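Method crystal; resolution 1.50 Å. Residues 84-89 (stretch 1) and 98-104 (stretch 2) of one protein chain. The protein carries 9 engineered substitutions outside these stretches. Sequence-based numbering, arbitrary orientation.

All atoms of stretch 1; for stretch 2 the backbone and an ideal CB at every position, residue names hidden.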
ATOM      1  N   SER A  84       4.221  -6.139  34.108  1.00 14.82           N
ATOM      2  CA  SER A  84       4.016  -7.281  35.003  1.00 15.32           C
ATOM      3  C   SER A  84       5.050  -8.393  34.820  1.00 15.15           C
ATOM      4  O   SER A  84       5.147  -9.289  35.658  1.00 16.15           O
ATOM      5  CB  SER A  84       2.593  -7.842  34.864  1.00 15.37           C
ATOM      6  OG  SER A  84       2.390  -8.464  33.607  1.00 17.46           O
ATOM      7  N   PHE A  85       5.810  -8.337  33.726  1.00 14.40           N
ATOM      8  CA  PHE A  85       6.870  -9.306  33.457  1.00 13.84           C
ATOM      9  C   PHE A  85       8.222  -8.605  33.441  1.00 13.11           C
ATOM     10  O   PHE A  85       8.285  -7.404  33.168  1.00 13.08           O
ATOM     11  CB  PHE A  85       6.630 -10.014  32.118  1.00 14.38           C
ATOM     12  CG  PHE A  85       5.519 -11.022  32.159  1.00 15.14           C
ATOM     13  CD1 PHE A  85       5.777 -12.353  32.475  1.00 15.44           C
ATOM     14  CD2 PHE A  85       4.208 -10.640  31.886  1.00 16.44           C
ATOM     15  CE1 PHE A  85       4.743 -13.286  32.517  1.00 16.42           C
ATOM     16  CE2 PHE A  85       3.169 -11.568  31.923  1.00 17.17           C
ATOM     17  CZ  PHE A  85       3.440 -12.892  32.238  1.00 16.37           C
ATOM     18  N   PRO A  86       9.309  -9.345  33.745  1.00 12.34           N
ATOM     19  CA  PRO A  86      10.638  -8.733  33.671  1.00 12.06           C
ATOM     20  C   PRO A  86      10.938  -8.229  32.262  1.00 11.78           C
ATOM     21  O   PRO A  86      10.754  -8.967  31.292  1.00 11.98           O
ATOM     22  CB  PRO A  86      11.584  -9.887  34.033  1.00 12.29           C
ATOM     23  CG  PRO A  86      10.735 -10.821  34.843  1.00 12.21           C
ATOM     24  CD  PRO A  86       9.384 -10.750  34.188  1.00 12.56           C
ATOM     25  N   GLN A  87      11.356  -6.969  32.167  1.00 11.69           N
ATOM     26  CA  GLN A  87      11.838  -6.386  30.913  1.00 11.63           C
ATOM     27  C   GLN A  87      13.191  -5.740  31.146  1.00 11.86           C
ATOM     28  O   GLN A  87      13.465  -5.222  32.236  1.00 12.11           O
ATOM     29  CB  GLN A  87      10.894  -5.305  30.395  1.00 11.40           C
ATOM     30  CG  GLN A  87       9.473  -5.733  30.096  1.00 11.42           C
ATOM     31  CD  GLN A  87       8.626  -4.542  29.723  1.00 12.36           C
ATOM     32  OE1 GLN A  87       8.566  -4.157  28.559  1.00 12.13           O
ATOM     33  NE2 GLN A  87       7.983  -3.933  30.712  1.00 12.33           N
ATOM     34  N   PHE A  88      14.021  -5.753  30.108  1.00 12.03           N
ATOM     35  CA  PHE A  88      15.355  -5.166  30.164  1.00 12.35           C
ATOM     36  C   PHE A  88      15.707  -4.528  28.834  1.00 12.58           C
ATOM     37  O   PHE A  88      15.053  -4.783  27.819  1.00 12.00           O
ATOM     38  CB  PHE A  88      16.401  -6.239  30.485  1.00 12.63           C
ATOM     39  CG  PHE A  88      16.083  -7.064  31.700  1.00 13.33           C
ATOM     40  CD1 PHE A  88      15.309  -8.218  31.587  1.00 13.52           C
ATOM     41  CD2 PHE A  88      16.564  -6.693  32.954  1.00 13.28           C
ATOM     42  CE1 PHE A  88      15.011  -8.989  32.707  1.00 13.58           C
ATOM     43  CE2 PHE A  88      16.275  -7.458  34.081  1.00 13.13           C
ATOM     44  CZ  PHE A  88      15.497  -8.607  33.959  1.00 13.49           C
ATOM     45  N   THR A  89      16.739  -3.692  28.838  1.00 12.78           N
ATOM     46  CA  THR A  89      17.388  -3.292  27.596  1.00 13.15           C
ATOM     47  C   THR A  89      18.874  -3.570  27.692  1.00 13.32           C
ATOM     48  O   THR A  89      19.458  -3.542  28.779  1.00 13.07           O
ATOM     49  CB  THR A  89      17.185  -1.799  27.243  1.00 13.23           C
ATOM     50  OG1 THR A  89      17.754  -0.970  28.263  1.00 14.25           O
ATOM     51  CG2 THR A  89      15.710  -1.461  27.071  1.00 13.11           C
ATOM     52  N   UNK A  98      15.512  -4.040  23.441  1.00 10.10           N
ATOM     53  CA  UNK A  98      14.568  -4.356  24.496  1.00  9.61           C
ATOM     54  C   UNK A  98      14.237  -5.851  24.471  1.00  9.51           C
ATOM     55  O   UNK A  98      14.197  -6.474  23.404  1.00  9.57           O
ATOM     56  CB  UNK A  98      13.297  -3.517  24.349  1.00  9.61           C
ATOM     57  N   UNK A  99      14.017  -6.430  25.648  1.00  9.70           N
ATOM     58  CA  UNK A  99      13.516  -7.799  25.726  1.00  9.85           C
ATOM     59  C   UNK A  99      12.743  -8.038  27.005  1.00  9.71           C
ATOM     60  O   UNK A  99      13.038  -7.441  28.039  1.00  9.93           O
ATOM     61  CB  UNK A  99      14.672  -8.797  25.625  1.00  9.85           C
ATOM     62  N   UNK A 100      11.724  -8.890  26.911  1.00  9.64           N
ATOM     63  CA  UNK A 100      11.051  -9.431  28.080  1.00  9.94           C
ATOM     64  C   UNK A 100      11.642 -10.813  28.319  1.00  9.83           C
ATOM     65  O   UNK A 100      12.159 -11.449  27.397  1.00 10.00           O
ATOM     66  CB  UNK A 100       9.533  -9.486  27.893  1.00  9.94           C
ATOM     67  N   UNK A 101      11.581 -11.286  29.563  1.00 10.42           N
ATOM     68  CA  UNK A 101      12.164 -12.584  29.875  1.00 10.77           C
ATOM     69  C   UNK A 101      11.585 -13.218  31.122  1.00 10.77           C
ATOM     70  O   UNK A 101      11.176 -12.524  32.047  1.00 11.42           O
ATOM     71  CB  UNK A 101      13.679 -12.446  30.036  1.00 10.77           C
ATOM     72  N   UNK A 102      11.562 -14.548  31.122  1.00 11.59           N
ATOM     73  CA  UNK A 102      11.470 -15.311  32.358  1.00 12.05           C
ATOM     74  C   UNK A 102      12.750 -16.119  32.450  1.00 12.58           C
ATOM     75  O   UNK A 102      12.986 -17.012  31.637  1.00 12.40           O
ATOM     76  CB  UNK A 102      10.228 -16.203  32.397  1.00 12.05           C
ATOM     77  N   UNK A 103      13.589 -15.772  33.423  1.00 13.48           N
ATOM     78  CA  UNK A 103      14.824 -16.505  33.658  1.00 14.36           C
ATOM     79  C   UNK A 103      14.652 -17.536  34.761  1.00 14.93           C
ATOM     80  O   UNK A 103      14.119 -17.238  35.829  1.00 15.23           O
ATOM     81  CB  UNK A 103      15.957 -15.540  34.013  1.00 14.36           C
ATOM     82  N   UNK A 104      15.104 -18.750  34.481  1.00 16.00           N
ATOM     83  CA  UNK A 104      15.125 -19.802  35.483  1.00 17.22           C
ATOM     84  C   UNK A 104      16.306 -19.610  36.428  1.00 18.39           C
ATOM     85  O   UNK A 104      17.308 -18.986  36.065  1.00 18.35           O
ATOM     86  CB  UNK A 104      15.190 -21.178  34.817  1.00 17.22           C
TER

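Residues 87-89 and 98-102 run as antiparallel strands, their directions 146° apart. The extended backbone puts successive side chains on alternate faces: positions 98 and 100 share one with Gln87 and Thr89, and position 99 shares the other with Phe88.

Position 98 pairs with Thr89, and its CB lies on the face of Gln87 and Thr89, 4.2 Å from Thr89 CG2. The amide end of Gln87 reaches over this face, so a polar side chain long enough to meet it would suit, as would an aliphatic one packing on the methyl. The residue is His98. With chi1 at 164° (t), its ring comes nearer to stretch 1, and His98 NE2 donates a hydrogen bond to Gln87 OE1 at 2.8 Å, with the oxygen near the ring plane. Its CA also makes a CA-H...O contact, His98 CA to Phe88 O at 3.4 Å.

Position 99 forms the hydrogen-bonded pair with Phe88, and phi/psi of -153/147 is in the extended, beta region. The CB is on the Phe88 face but 4.6 Å from Phe88 O, so a small residue would touch little; a large apolar or aromatic one could bend back. Phe99 does so with chi1 at 59° (p). Phe88 CB sits over one face of its ring, 3.5 Å from Phe99 CZ, a CH-pi contact. The two rings are near parallel (30°) but slid apart, centroids 5.5 Å from each other, and barely overlap. The backbones exchange two hydrogen bonds, Phe88 N to Phe99 O at 2.8 Å and Phe99 N to Phe88 O at 2.9 Å.

Position 100, opposite Gln87, has CA atoms only 4.2 Å apart and a CB 3.6 Å from Pro86 O and 4.4 Å from Gln87 CG. A small apolar residue fits readily, though a longer one is not excluded if its chain leaves clear of these atoms. It is Ala100, whose CA lies 3.3 Å from Pro86 O in a CA-H...O contact.

At position 101 the CB points sideways, 4.6 Å from Phe88 CE1, leaving room for small or medium apolar residues. Ala101 occupies it; its main contribution is the backbone hydrogen bond from Ala101 N to Pro86 O, 3.0 Å.

The CB of position 102 touches nothing of stretch 1, but a branched apolar chain could reach Phe85 and Pro86. Leu102 does, placing CD2 3.9 Å from Phe85 CD1, at the ring edge, and 4.1 Å from Pro86 CD.

At position 103 the CB points sideways with nothing of stretch 1 within 5.5 Å, so a long apolar or aromatic side chain is needed to reach the Phe88 ring, while a short one would simply make no contact. Phe103 supplies the length, CE2 lying 3.9 Å from Phe88 CE1. Position 104 is out of reach and unconstrained by stretch 1; it is Ser104.

Stretch 2 (98-104) HFAALFS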
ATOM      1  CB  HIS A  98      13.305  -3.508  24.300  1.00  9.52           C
ATOM      2  CG  HIS A  98      12.118  -3.990  25.070  1.00  9.36           C
ATOM      3  ND1 HIS A  98      11.215  -4.894  24.554  1.00  9.34           N
ATOM      4  CD2 HIS A  98      11.685  -3.689  26.316  1.00  9.58           C
ATOM      5  CE1 HIS A  98      10.279  -5.136  25.456  1.00 10.58           C
ATOM      6  NE2 HIS A  98      10.540  -4.417  26.533  1.00  9.49           N
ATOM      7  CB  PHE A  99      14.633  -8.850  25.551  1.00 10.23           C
ATOM      8  CG  PHE A  99      15.747  -8.763  26.568  1.00 11.21           C
ATOM      9  CD1 PHE A  99      16.825  -7.905  26.368  1.00 12.09           C
ATOM     10  CD2 PHE A  99      15.738  -9.579  27.697  1.00 12.30           C
ATOM     11  CE1 PHE A  99      17.867  -7.838  27.295  1.00 13.04           C
ATOM     12  CE2 PHE A  99      16.772  -9.515  28.631  1.00 12.42           C
ATOM     13  CZ  PHE A  99      17.838  -8.649  28.427  1.00 12.84           C
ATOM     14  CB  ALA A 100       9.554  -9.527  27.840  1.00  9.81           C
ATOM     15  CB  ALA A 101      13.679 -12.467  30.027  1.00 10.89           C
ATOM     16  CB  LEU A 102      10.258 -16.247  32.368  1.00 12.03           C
ATOM     17  CG  LEU A 102       8.856 -15.637  32.431  1.00 12.16           C
ATOM     18  CD1 LEU A 102       7.830 -16.762  32.393  1.00 12.30           C
ATOM     19  CD2 LEU A 102       8.643 -14.768  33.664  1.00 12.33           C
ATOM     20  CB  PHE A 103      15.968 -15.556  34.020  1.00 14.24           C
ATOM     21  CG  PHE A 103      16.415 -14.680  32.884  1.00 13.53           C
ATOM     22  CD1 PHE A 103      17.021 -15.229  31.759  1.00 13.62           C
ATOM     23  CD2 PHE A 103      16.239 -13.304  32.951  1.00 13.63           C
ATOM     24  CE1 PHE A 103      17.437 -14.415  30.705  1.00 13.96           C
ATOM     25  CE2 PHE A 103      16.655 -12.482  31.905  1.00 13.03           C
ATOM     26  CZ  PHE A 103      17.256 -13.039  30.786  1.00 13.18           C
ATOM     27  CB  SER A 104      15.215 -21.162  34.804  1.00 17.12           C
ATOM     28  OG  SER A 104      15.243 -22.210  35.759  1.00 17.09           O
TER
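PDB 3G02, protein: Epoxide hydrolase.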